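N-Acetyltransferase, PseH (Campylobacter jejuni subsp. jejuni PT14, PDB 4XPL) catalyses the N-4 acetylation of UDP-4-amino-4,6-dideoxy-beta-L-AltNAc with acetyl coenzyme A, the third step in making pseudaminic acid for flagellin modification. Local coordinates at residues Glu86-Tyr90 / Leu102-Ile106. The protein carries 8 engineered substitutions. Residues are numbered along the deposited sequence.
Sequences EFGLY and LMNEI. With ACO (acetyl coenzyme *a), chain B.
Build 86-90 as a regular beta strand, phi near -150° and psi near 160° from Phe87 to Leu89, and lay one turn of helix, 102-106, against it at 153°, close to antiparallel, with the axes 9.4 Å apart. The helix has phi/psi near -60/-45, and Ile106 N to Leu102 O at 2.9 Å closes its turn. They belong to strand 84-91 and helix 99-114, the first two elements of the GNAT beta-alpha-beta unit that strand 118-124 completes. Phe87 CA faces Ile106 CA at 7.6 Å, and Leu89 CA faces Leu102 CA at 6.9 Å. Phe87 CB points toward the helix; with chi1 p, one ring face lies against Ile106 CG2 in a CH-pi contact, 3.8 Å from Phe87 CG. Met103, m at all three chi angles, brings SD within 4.1 Å of Phe87 CE2, an oblique Met-aromatic contact. At Gly88 a CB would run into the acetyl methyl; its CA lies 3.6 Å from cofactor S1P. Leu89, again chi1 p, points at the helix: its CB is 3.8 Å from Ile106 CD1, its CD1 3.9 Å from both Leu102 CB and Met103 SD. Leu89 O accepts a 2.8 Å hydrogen bond from cofactor N4P. Tyr90 points away, CD2 3.5 Å from cofactor C6P, but Tyr90 O lies 3.8 Å from Leu102 CD1. No hydrogen bond joins the two segments; their contact is van der Waals packing of mostly apolar side chains, while the strand's other side and Leu89 carbonyl serve acetyl coenzyme A.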
loop_
_atom_site.group_PDB
_atom_site.type_symbol
_atom_site.label_atom_id
_atom_site.label_comp_id
_atom_site.label_asym_id
_atom_site.label_seq_id
_atom_site.Cartn_x
_atom_site.Cartn_y
_atom_site.Cartn_z
ATOM N N GLU A 86 0.166 -9.677 0.739
ATOM C CA GLU A 86 -0.109 -8.950 -0.488
ATOM C C GLU A 86 0.094 -7.502 -0.152
ATOM O O GLU A 86 -0.024 -7.129 0.993
ATOM C CB GLU A 86 -1.554 -9.132 -0.927
ATOM C CG GLU A 86 -1.890 -10.527 -1.235
ATOM C CD GLU A 86 -3.317 -10.675 -1.750
ATOM O OE1 GLU A 86 -4.194 -9.837 -1.403
ATOM O OE2 GLU A 86 -3.562 -11.621 -2.516
ATOM N N PHE A 87 0.385 -6.694 -1.155
ATOM C CA PHE A 87 0.590 -5.287 -0.940
ATOM C C PHE A 87 -0.024 -4.456 -2.038
ATOM O O PHE A 87 -0.307 -4.935 -3.151
ATOM C CB PHE A 87 2.089 -4.947 -0.829
ATOM C CG PHE A 87 2.815 -4.987 -2.133
ATOM C CD1 PHE A 87 3.407 -6.150 -2.568
ATOM C CD2 PHE A 87 2.880 -3.865 -2.935
ATOM C CE1 PHE A 87 4.059 -6.208 -3.759
ATOM C CE2 PHE A 87 3.530 -3.910 -4.150
ATOM C CZ PHE A 87 4.126 -5.072 -4.564
ATOM N N GLY A 88 -0.171 -3.182 -1.706
ATOM C CA GLY A 88 -0.654 -2.165 -2.615
ATOM C C GLY A 88 0.021 -0.840 -2.294
ATOM O O GLY A 88 0.632 -0.667 -1.225
ATOM N N LEU A 89 -0.043 0.080 -3.251
ATOM C CA LEU A 89 0.564 1.418 -3.083
ATOM C C LEU A 89 -0.205 2.415 -3.926
ATOM O O LEU A 89 -0.870 2.038 -4.917
ATOM C CB LEU A 89 2.036 1.400 -3.473
ATOM C CG LEU A 89 2.455 1.328 -4.937
ATOM C CD1 LEU A 89 3.912 1.729 -5.190
ATOM C CD2 LEU A 89 2.182 -0.060 -5.459
ATOM N N TYR A 90 -0.166 3.662 -3.496
ATOM C CA TYR A 90 -0.869 4.722 -4.163
ATOM C C TYR A 90 -0.100 6.025 -3.952
ATOM O O TYR A 90 0.063 6.467 -2.806
ATOM C CB TYR A 90 -2.313 4.790 -3.626
ATOM C CG TYR A 90 -3.263 5.528 -4.523
ATOM C CD1 TYR A 90 -3.316 6.906 -4.515
ATOM C CD2 TYR A 90 -4.130 4.846 -5.378
ATOM C CE1 TYR A 90 -4.182 7.605 -5.338
ATOM C CE2 TYR A 90 -5.012 5.548 -6.211
ATOM C CZ TYR A 90 -5.019 6.935 -6.179
ATOM O OH TYR A 90 -5.874 7.663 -6.977
ATOM N N LEU A 102 7.973 4.471 -2.274
ATOM C CA LEU A 102 6.938 3.629 -1.698
ATOM C C LEU A 102 7.292 2.149 -1.763
ATOM O O LEU A 102 7.063 1.414 -0.793
ATOM C CB LEU A 102 5.582 3.875 -2.348
ATOM C CG LEU A 102 5.043 5.305 -2.400
ATOM C CD1 LEU A 102 3.671 5.388 -3.109
ATOM C CD2 LEU A 102 4.997 5.916 -0.981
ATOM N N MET A 103 7.866 1.732 -2.889
ATOM C CA MET A 103 8.325 0.337 -3.074
ATOM C C MET A 103 9.461 -0.015 -2.107
ATOM O O MET A 103 9.468 -1.103 -1.511
ATOM C CB MET A 103 8.784 0.092 -4.521
ATOM C CG MET A 103 7.690 0.013 -5.559
ATOM S SD MET A 103 6.435 -1.247 -5.195
ATOM C CE MET A 103 7.469 -2.726 -5.205
ATOM N N ASN A 104 10.422 0.885 -1.932
ATOM C CA ASN A 104 11.459 0.662 -0.923
ATOM C C ASN A 104 10.851 0.429 0.450
ATOM O O ASN A 104 11.290 -0.461 1.172
ATOM C CB ASN A 104 12.441 1.855 -0.797
ATOM C CG ASN A 104 13.375 1.997 -1.998
ATOM O OD1 ASN A 104 13.642 1.025 -2.748
ATOM N ND2 ASN A 104 13.865 3.232 -2.203
ATOM N N GLU A 105 9.904 1.280 0.841
ATOM C CA GLU A 105 9.244 1.139 2.128
ATOM C C GLU A 105 8.445 -0.150 2.273
ATOM O O GLU A 105 8.452 -0.770 3.342
ATOM C CB GLU A 105 8.330 2.330 2.407
ATOM C CG GLU A 105 9.052 3.641 2.546
ATOM C CD GLU A 105 10.130 3.628 3.635
ATOM O OE1 GLU A 105 9.816 3.224 4.771
ATOM O OE2 GLU A 105 11.270 4.011 3.337
ATOM N N ILE A 106 7.742 -0.533 1.217
ATOM C CA ILE A 106 6.967 -1.765 1.216
ATOM C C ILE A 106 7.874 -2.966 1.464
ATOM O O ILE A 106 7.573 -3.813 2.303
ATOM C CB ILE A 106 6.188 -1.971 -0.120
ATOM C CG1 ILE A 106 4.943 -1.060 -0.159
ATOM C CG2 ILE A 106 5.764 -3.468 -0.313
ATOM C CD1 ILE A 106 4.516 -0.642 -1.517
HETATM N N1A ACO B . 5.374 1.210 -19.975
HETATM C C2A ACO B . 6.463 0.997 -19.207
HETATM N N3A ACO B . 6.857 1.863 -18.248
HETATM C C4A ACO B . 6.174 3.015 -17.992
HETATM C C5A ACO B . 4.971 3.313 -18.782
HETATM C C6A ACO B . 4.597 2.316 -19.828
HETATM N N6A ACO B . 3.510 2.494 -20.622
HETATM N N7A ACO B . 4.504 4.497 -18.326
HETATM C C8A ACO B . 5.332 4.921 -17.330
HETATM N N9A ACO B . 6.328 4.030 -17.129
HETATM C C1B ACO B . 7.444 4.088 -16.133
HETATM C C2B ACO B . 7.997 5.487 -15.887
HETATM O O2B ACO B . 8.876 5.904 -16.935
HETATM C C3B ACO B . 8.710 5.275 -14.569
HETATM O O3B ACO B . 10.006 4.743 -14.850
HETATM P P3B ACO B . 11.225 4.714 -13.789
HETATM O O7A ACO B . 10.745 3.852 -12.625
HETATM O O8A ACO B . 12.322 4.044 -14.585
HETATM O O9A ACO B . 11.500 6.164 -13.444
HETATM C C4B ACO B . 7.835 4.267 -13.824
HETATM O O4B ACO B . 7.056 3.603 -14.831
HETATM C C5B ACO B . 6.940 4.941 -12.777
HETATM O O5B ACO B . 6.237 6.058 -13.344
HETATM P P1A ACO B . 5.972 7.454 -12.565
HETATM O O1A ACO B . 5.156 8.375 -13.430
HETATM O O2A ACO B . 7.261 7.938 -11.937
HETATM O O3A ACO B . 4.873 7.063 -11.456
HETATM P P2A ACO B . 5.176 6.966 -9.895
HETATM O O4A ACO B . 6.478 6.241 -9.678
HETATM O O5A ACO B . 5.031 8.368 -9.340
HETATM O O6A ACO B . 3.888 6.157 -9.350
HETATM C CBP ACO B . 2.358 4.417 -8.948
HETATM C CCP ACO B . 3.597 4.811 -9.713
HETATM C CDP ACO B . 2.669 4.537 -7.427
HETATM C CEP ACO B . 1.981 2.976 -9.316
HETATM C CAP ACO B . 1.246 5.391 -9.371
HETATM O OAP ACO B . 1.045 5.343 -10.805
HETATM C C9P ACO B . -0.057 5.115 -8.691
HETATM O O9P ACO B . -0.249 5.450 -7.520
HETATM N N8P ACO B . -0.993 4.529 -9.444
HETATM C C7P ACO B . -2.343 4.288 -8.945
HETATM C C6P ACO B . -2.353 3.208 -7.854
HETATM C C5P ACO B . -1.823 1.886 -8.372
HETATM O O5P ACO B . -2.063 1.509 -9.524
HETATM N N4P ACO B . -1.139 1.128 -7.514
HETATM C C3P ACO B . -0.810 -0.266 -7.856
HETATM C C2P ACO B . -2.004 -1.196 -7.540
HETATM S S1P ACO B . -2.200 -1.222 -5.772
HETATM C C ACO B . -3.485 -0.224 -5.418
HETATM O O ACO B . -4.064 0.395 -6.319
HETATM C CH3 ACO B . -3.874 -0.086 -3.966
#